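Local coordinates for Ras-related protein Rab-7L1 (Homo sapiens, PDB 6HH2), which binds and hydrolyses GTP as a Rab-family switch in endosome and trans-Golgi trafficking, and recruits the kinase LRRK2 to the Golgi and stimulates it, at residues A[28-33]-A[50-55]; A[44-49]-A[63-68]. The protein carries 4 engineered substitutions. All coordinates share one frame; numbering follows the deposited sequence.

Contact 1. Residues A[28-33]-A[50-55]; sequences QRYSQD and KVLQWS
The phenol ring of Y30 carries the end of K50 on one face, while residues of helix 165-178, among them N166, M169 and I173, and L62 of strand 58-66 also touch the Y30 side chain. The lysine crosses the tyrosine at about a right angle. K50 CD comes within 3.3 Å of Y30 CE2, and K50 CE lies over the face as a CH-pi contact, 3.8 Å from the Y30 ring centroid. K50 NZ sits almost on the ring normal, 4.2 Å from the centroid, which makes this a cation-pi pair. Y30 CG is anti to the backbone N (chi1 -168°), and this swings the ring out to where the lysine can cover it. The K50 chain runs extended as far as CE and then bends at chi4 (61°), folding the ammonium back to Y30 O, where NZ donates a 2.7 Å hydrogen bond in the carbonyl plane. One residue thus meets the lysine twice, through its ring and through its main chain. A long aliphatic chain ending in a charge suits the position: the methylenes cover the aromatic surface and the ammonium satisfies a carbonyl near the end of the helix.

This is where helix 23-30, which follows the P-loop in the Ras-like fold, ends against strand 48-55, an edge strand of the sheet. S31 is the first residue to leave helical geometry; its OG accepts from D33 N (3.1 Å) in an ST turn and also bonds V27 O, so a small hydroxyl serves both the helix end and the turn. Beyond it, Q32 lies alongside V51, pointing the same way, with OE1 3.9 Å from V51 CG2. Its amide nitrogen, NE2, is held by S36 O, and the side chain also touches Y39, two residues that bind GTP.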
loop_
_atom_site.group_PDB
_atom_site.type_symbol
_atom_site.label_atom_id
_atom_site.label_comp_id
_atom_site.label_asym_id
_atom_site.label_seq_id
_atom_site.Cartn_x
_atom_site.Cartn_y
_atom_site.Cartn_z
ATOM N N GLN A 28 -8.498 0.967 -7.300
ATOM C CA GLN A 28 -9.503 1.552 -8.184
ATOM C C GLN A 28 -9.888 2.950 -7.751
ATOM O O GLN A 28 -10.138 3.809 -8.600
ATOM C CB GLN A 28 -10.739 0.659 -8.201
ATOM C CG GLN A 28 -10.466 -0.658 -8.918
ATOM C CD GLN A 28 -11.617 -1.649 -8.785
ATOM O OE1 GLN A 28 -12.374 -1.631 -7.806
ATOM N NE2 GLN A 28 -11.767 -2.494 -9.782
ATOM N N ARG A 29 -9.884 3.232 -6.447
ATOM C CA ARG A 29 -10.266 4.555 -5.989
ATOM C C ARG A 29 -9.133 5.566 -6.115
ATOM O O ARG A 29 -9.359 6.744 -6.485
ATOM C CB ARG A 29 -10.753 4.469 -4.551
ATOM C CG ARG A 29 -11.658 5.661 -4.245
ATOM C CD ARG A 29 -11.956 5.772 -2.805
ATOM N NE ARG A 29 -13.234 5.206 -2.373
ATOM C CZ ARG A 29 -14.425 5.774 -2.552
ATOM N NH1 ARG A 29 -14.548 6.900 -3.247
ATOM N NH2 ARG A 29 -15.507 5.192 -2.063
ATOM N N TYR A 30 -7.929 5.141 -5.805
ATOM C CA TYR A 30 -6.784 6.054 -5.704
ATOM C C TYR A 30 -5.994 6.227 -7.008
ATOM O O TYR A 30 -5.362 7.285 -7.212
ATOM C CB TYR A 30 -5.845 5.582 -4.585
ATOM C CG TYR A 30 -4.846 6.644 -4.264
ATOM C CD1 TYR A 30 -5.243 7.798 -3.573
ATOM C CD2 TYR A 30 -3.519 6.526 -4.656
ATOM C CE1 TYR A 30 -4.323 8.839 -3.327
ATOM C CE2 TYR A 30 -2.598 7.541 -4.405
ATOM C CZ TYR A 30 -3.016 8.674 -3.723
ATOM O OH TYR A 30 -2.146 9.703 -3.482
ATOM N N SER A 31 -6.056 5.273 -7.929
ATOM C CA SER A 31 -5.378 5.443 -9.212
ATOM C C SER A 31 -6.132 6.458 -10.057
ATOM O O SER A 31 -7.180 6.977 -9.671
ATOM C CB SER A 31 -5.330 4.110 -9.960
ATOM O OG SER A 31 -6.641 3.797 -10.446
ATOM N N GLN A 32 -5.602 6.757 -11.243
ATOM C CA GLN A 32 -6.349 7.664 -12.119
ATOM C C GLN A 32 -7.406 6.986 -12.952
ATOM O O GLN A 32 -8.013 7.661 -13.797
ATOM C CB GLN A 32 -5.373 8.356 -13.083
ATOM C CG GLN A 32 -4.805 7.447 -14.198
ATOM C CD GLN A 32 -4.075 8.310 -15.260
ATOM O OE1 GLN A 32 -3.075 8.979 -14.941
ATOM N NE2 GLN A 32 -4.588 8.318 -16.493
ATOM N N ASP A 33 -7.679 5.709 -12.717
ATOM C CA ASP A 33 -8.485 4.942 -13.669
ATOM C C ASP A 33 -9.927 5.414 -13.752
ATOM O O ASP A 33 -10.566 5.263 -14.813
ATOM C CB ASP A 33 -8.397 3.448 -13.322
ATOM C CG ASP A 33 -7.045 2.871 -13.659
ATOM O OD1 ASP A 33 -6.188 3.636 -14.172
ATOM O OD2 ASP A 33 -6.837 1.660 -13.406
ATOM N N LYS A 50 -1.013 6.690 -10.957
ATOM C CA LYS A 50 -1.532 7.979 -10.497
ATOM C C LYS A 50 -0.446 9.007 -10.753
ATOM O O LYS A 50 0.733 8.752 -10.484
ATOM C CB LYS A 50 -1.908 7.970 -9.034
ATOM C CG LYS A 50 -2.704 9.270 -8.637
ATOM C CD LYS A 50 -2.805 9.250 -7.171
ATOM C CE LYS A 50 -3.816 10.303 -6.697
ATOM N NZ LYS A 50 -5.190 10.015 -7.262
ATOM N N VAL A 51 -0.814 10.177 -11.277
ATOM C CA VAL A 51 0.188 11.179 -11.595
ATOM C C VAL A 51 -0.238 12.473 -10.911
ATOM O O VAL A 51 -1.400 12.870 -11.008
ATOM C CB VAL A 51 0.327 11.411 -13.104
ATOM C CG1 VAL A 51 1.484 12.373 -13.415
ATOM C CG2 VAL A 51 0.534 10.070 -13.843
ATOM N N LEU A 52 0.687 13.134 -10.227
ATOM C CA LEU A 52 0.393 14.344 -9.470
ATOM C C LEU A 52 1.443 15.387 -9.798
ATOM O O LEU A 52 2.646 15.088 -9.810
ATOM C CB LEU A 52 0.463 14.069 -7.945
ATOM C CG LEU A 52 -0.608 13.123 -7.407
ATOM C CD1 LEU A 52 -0.239 12.698 -5.996
ATOM C CD2 LEU A 52 -1.977 13.831 -7.455
ATOM N N GLN A 53 1.011 16.626 -10.009
ATOM C CA GLN A 53 1.977 17.714 -10.027
ATOM C C GLN A 53 2.543 17.846 -8.628
ATOM O O GLN A 53 1.799 17.805 -7.638
ATOM C CB GLN A 53 1.319 19.044 -10.447
ATOM C CG GLN A 53 2.371 20.116 -10.890
ATOM C CD GLN A 53 2.902 19.795 -12.251
ATOM O OE1 GLN A 53 2.182 19.220 -13.074
ATOM N NE2 GLN A 53 4.164 20.149 -12.515
ATOM N N TRP A 54 3.865 17.987 -8.537
ATOM C CA TRP A 54 4.526 18.169 -7.246
ATOM C C TRP A 54 4.998 19.597 -7.042
ATOM O O TRP A 54 4.858 20.143 -5.957
ATOM C CB TRP A 54 5.728 17.208 -7.128
ATOM C CG TRP A 54 6.372 17.246 -5.752
ATOM C CD1 TRP A 54 7.609 17.767 -5.408
ATOM C CD2 TRP A 54 5.798 16.753 -4.553
ATOM N NE1 TRP A 54 7.811 17.610 -4.057
ATOM C CE2 TRP A 54 6.722 16.977 -3.519
ATOM C CE3 TRP A 54 4.599 16.119 -4.261
ATOM C CZ2 TRP A 54 6.452 16.601 -2.199
ATOM C CZ3 TRP A 54 4.340 15.744 -2.951
ATOM C CH2 TRP A 54 5.262 15.976 -1.956
ATOM N N SER A 55 5.534 20.215 -8.088
ATOM C CA SER A 55 5.947 21.608 -8.046
ATOM C C SER A 55 5.834 22.154 -9.460
ATOM O O SER A 55 5.421 21.444 -10.373
ATOM C CB SER A 55 7.389 21.714 -7.530
ATOM O OG SER A 55 8.295 21.223 -8.503
#

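Contact 2. Residues A[44-49]-A[63-68]; sequences GVDFAL and QLWDIA
Strands 48-55 and 58-66 run antiparallel here, with A48 and L64 forming a hydrogen-bonded pair and L49 and Q63 the next, non-hydrogen-bonded one. A48 N gives to a lone pair of L64 O at 3.0 Å, and L64 N returns a nearly straight bond (177°) to A48 O at 2.8 Å. A48 and L64 face helix 23-30, where the small A48 methyl lets the strand pack closely by S31 and V27.

F47 packs against both Q63 and W65, the amide over its ring face, the indole at its CB and one flank of the ring. The amide lies flat, planes 9° apart, with Q63 CD over the ring centre; F47 CG, in the crowded position between N and carbonyl carbon (chi1 52°), brings the ring under it. Q63 OE1 accepts from W65 NE1 (3.0 Å), the donor above the amide carbonyl plane but in the indole plane, which helps fix how the amide is turned; a long flat side chain can thus serve ring and indole N-H at once. F47 CB sits over the W65 five-membered ring, 3.6 Å from its centroid, the two rings barely overlapping. D46 CB lies over the six-membered ring. Water 1 joins D46 O to D66 N.

D46 and F47 belong to the effector region, assigned by similarity; F47 and W65, with Y80, whose OH bonds W65 O, probably correspond to the aromatic triad of Rab GTPases.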
loop_
_atom_site.group_PDB
_atom_site.type_symbol
_atom_site.label_atom_id
_atom_site.label_comp_id
_atom_site.label_asym_id
_atom_site.label_seq_id
_atom_site.Cartn_x
_atom_site.Cartn_y
_atom_site.Cartn_z
ATOM N N GLY A 44 0.307 -0.997 -20.312
ATOM C CA GLY A 44 -0.065 -2.310 -19.817
ATOM C C GLY A 44 -0.905 -2.268 -18.558
ATOM O O GLY A 44 -1.433 -1.218 -18.145
ATOM N N VAL A 45 -0.970 -3.428 -17.885
ATOM C CA VAL A 45 -1.855 -3.596 -16.738
ATOM C C VAL A 45 -1.210 -4.327 -15.555
ATOM O O VAL A 45 -1.916 -4.800 -14.661
ATOM C CB VAL A 45 -3.204 -4.231 -17.144
ATOM C CG1 VAL A 45 -4.009 -3.299 -18.101
ATOM C CG2 VAL A 45 -2.992 -5.635 -17.754
ATOM N N ASP A 46 0.126 -4.386 -15.481
ATOM C CA ASP A 46 0.733 -4.931 -14.270
ATOM C C ASP A 46 0.483 -4.028 -13.057
ATOM O O ASP A 46 0.557 -4.479 -11.901
ATOM C CB ASP A 46 2.256 -5.026 -14.427
ATOM C CG ASP A 46 2.690 -6.127 -15.364
ATOM O OD1 ASP A 46 2.122 -7.239 -15.263
ATOM O OD2 ASP A 46 3.576 -5.838 -16.200
ATOM N N PHE A 47 0.136 -2.770 -13.292
ATOM C CA PHE A 47 -0.047 -1.789 -12.217
ATOM C C PHE A 47 -0.996 -0.738 -12.759
ATOM O O PHE A 47 -1.200 -0.637 -13.960
ATOM C CB PHE A 47 1.299 -1.113 -11.825
ATOM C CG PHE A 47 2.069 -0.540 -13.004
ATOM C CD1 PHE A 47 1.785 0.734 -13.520
ATOM C CD2 PHE A 47 3.042 -1.298 -13.653
ATOM C CE1 PHE A 47 2.482 1.214 -14.635
ATOM C CE2 PHE A 47 3.749 -0.798 -14.750
ATOM C CZ PHE A 47 3.470 0.453 -15.239
ATOM N N ALA A 48 -1.529 0.084 -11.862
ATOM C CA ALA A 48 -2.322 1.253 -12.263
ATOM C C ALA A 48 -1.494 2.487 -11.925
ATOM O O ALA A 48 -0.668 2.441 -11.021
ATOM C CB ALA A 48 -3.610 1.301 -11.445
ATOM N N LEU A 49 -1.695 3.566 -12.664
ATOM C CA LEU A 49 -0.926 4.785 -12.439
ATOM C C LEU A 49 -1.736 5.836 -11.683
ATOM O O LEU A 49 -2.968 5.927 -11.790
ATOM C CB LEU A 49 -0.611 5.394 -13.790
ATOM C CG LEU A 49 0.821 5.390 -14.355
ATOM C CD1 LEU A 49 1.853 4.518 -13.710
ATOM C CD2 LEU A 49 0.847 5.364 -15.870
ATOM N N GLN A 63 3.200 3.953 -9.523
ATOM C CA GLN A 63 2.705 2.660 -10.001
ATOM C C GLN A 63 2.134 1.921 -8.808
ATOM O O GLN A 63 2.851 1.638 -7.832
ATOM C CB GLN A 63 3.839 1.825 -10.593
ATOM C CG GLN A 63 4.516 2.449 -11.792
ATOM C CD GLN A 63 5.616 1.566 -12.353
ATOM O OE1 GLN A 63 5.947 0.535 -11.736
ATOM N NE2 GLN A 63 6.190 1.944 -13.485
ATOM N N LEU A 64 0.846 1.635 -8.849
ATOM C CA LEU A 64 0.171 0.933 -7.769
ATOM C C LEU A 64 0.050 -0.551 -8.177
ATOM O O LEU A 64 -0.692 -0.896 -9.105
ATOM C CB LEU A 64 -1.216 1.534 -7.538
ATOM C CG LEU A 64 -1.178 3.023 -7.187
ATOM C CD1 LEU A 64 -2.583 3.623 -7.350
ATOM C CD2 LEU A 64 -0.614 3.176 -5.742
ATOM N N TRP A 65 0.778 -1.433 -7.470
ATOM C CA TRP A 65 0.883 -2.847 -7.838
ATOM C C TRP A 65 0.030 -3.657 -6.866
ATOM O O TRP A 65 0.375 -3.785 -5.701
ATOM C CB TRP A 65 2.338 -3.299 -7.775
ATOM C CG TRP A 65 3.175 -2.878 -8.914
ATOM C CD1 TRP A 65 3.565 -1.566 -9.238
ATOM C CD2 TRP A 65 3.761 -3.728 -9.875
ATOM N NE1 TRP A 65 4.396 -1.596 -10.344
ATOM C CE2 TRP A 65 4.524 -2.904 -10.767
ATOM C CE3 TRP A 65 3.760 -5.116 -10.049
ATOM C CZ2 TRP A 65 5.239 -3.431 -11.845
ATOM C CZ3 TRP A 65 4.482 -5.647 -11.116
ATOM C CH2 TRP A 65 5.220 -4.801 -12.008
ATOM N N ASP A 66 -1.081 -4.222 -7.345
ATOM C CA ASP A 66 -1.963 -5.055 -6.499
ATOM C C ASP A 66 -1.499 -6.518 -6.593
ATOM O O ASP A 66 -1.418 -7.088 -7.691
ATOM C CB ASP A 66 -3.362 -4.895 -7.110
ATOM C CG ASP A 66 -4.478 -5.627 -6.401
ATOM O OD1 ASP A 66 -4.284 -6.497 -5.550
ATOM O OD2 ASP A 66 -5.619 -5.287 -6.801
ATOM N N ILE A 67 -1.196 -7.138 -5.436
ATOM C CA ILE A 67 -0.689 -8.514 -5.476
ATOM C C ILE A 67 -1.714 -9.482 -6.047
ATOM O O ILE A 67 -1.337 -10.554 -6.541
ATOM C CB ILE A 67 -0.150 -8.948 -4.096
ATOM C CG1 ILE A 67 0.521 -10.323 -4.171
ATOM C CG2 ILE A 67 -1.241 -8.944 -3.040
ATOM C CD1 ILE A 67 1.630 -10.423 -3.202
ATOM N N ALA A 68 -3.003 -9.133 -5.982
ATOM C CA ALA A 68 -4.062 -9.769 -6.798
ATOM C C ALA A 68 -4.029 -11.286 -6.800
ATOM O O ALA A 68 -4.210 -11.903 -5.745
ATOM C CB ALA A 68 -4.080 -9.144 -8.185
HETATM O O HOH W 1 -1.473 -4.503 -10.197
#

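Both contacts use strand 48-55 and meet along it: Q32 N lies 2.8 Å from L49 O, a probable hydrogen bond, and S31 packs on A48. Contact 1 brings the end of helix 23-30 to the strand, whereas contact 2 pairs the strand with its hairpin neighbour, 58-66. Each is partly buried. In contact 1 the depth comes from Y30 and S31, in contact 2 from A48, L49 and L64, while D46 is exposed. Their chemistry differs accordingly: a charged chain over one ring where helix meets edge strand, against regular main-chain pairing topped by an amide-on-ring stack and CH-pi packing on the effector side of the hairpin.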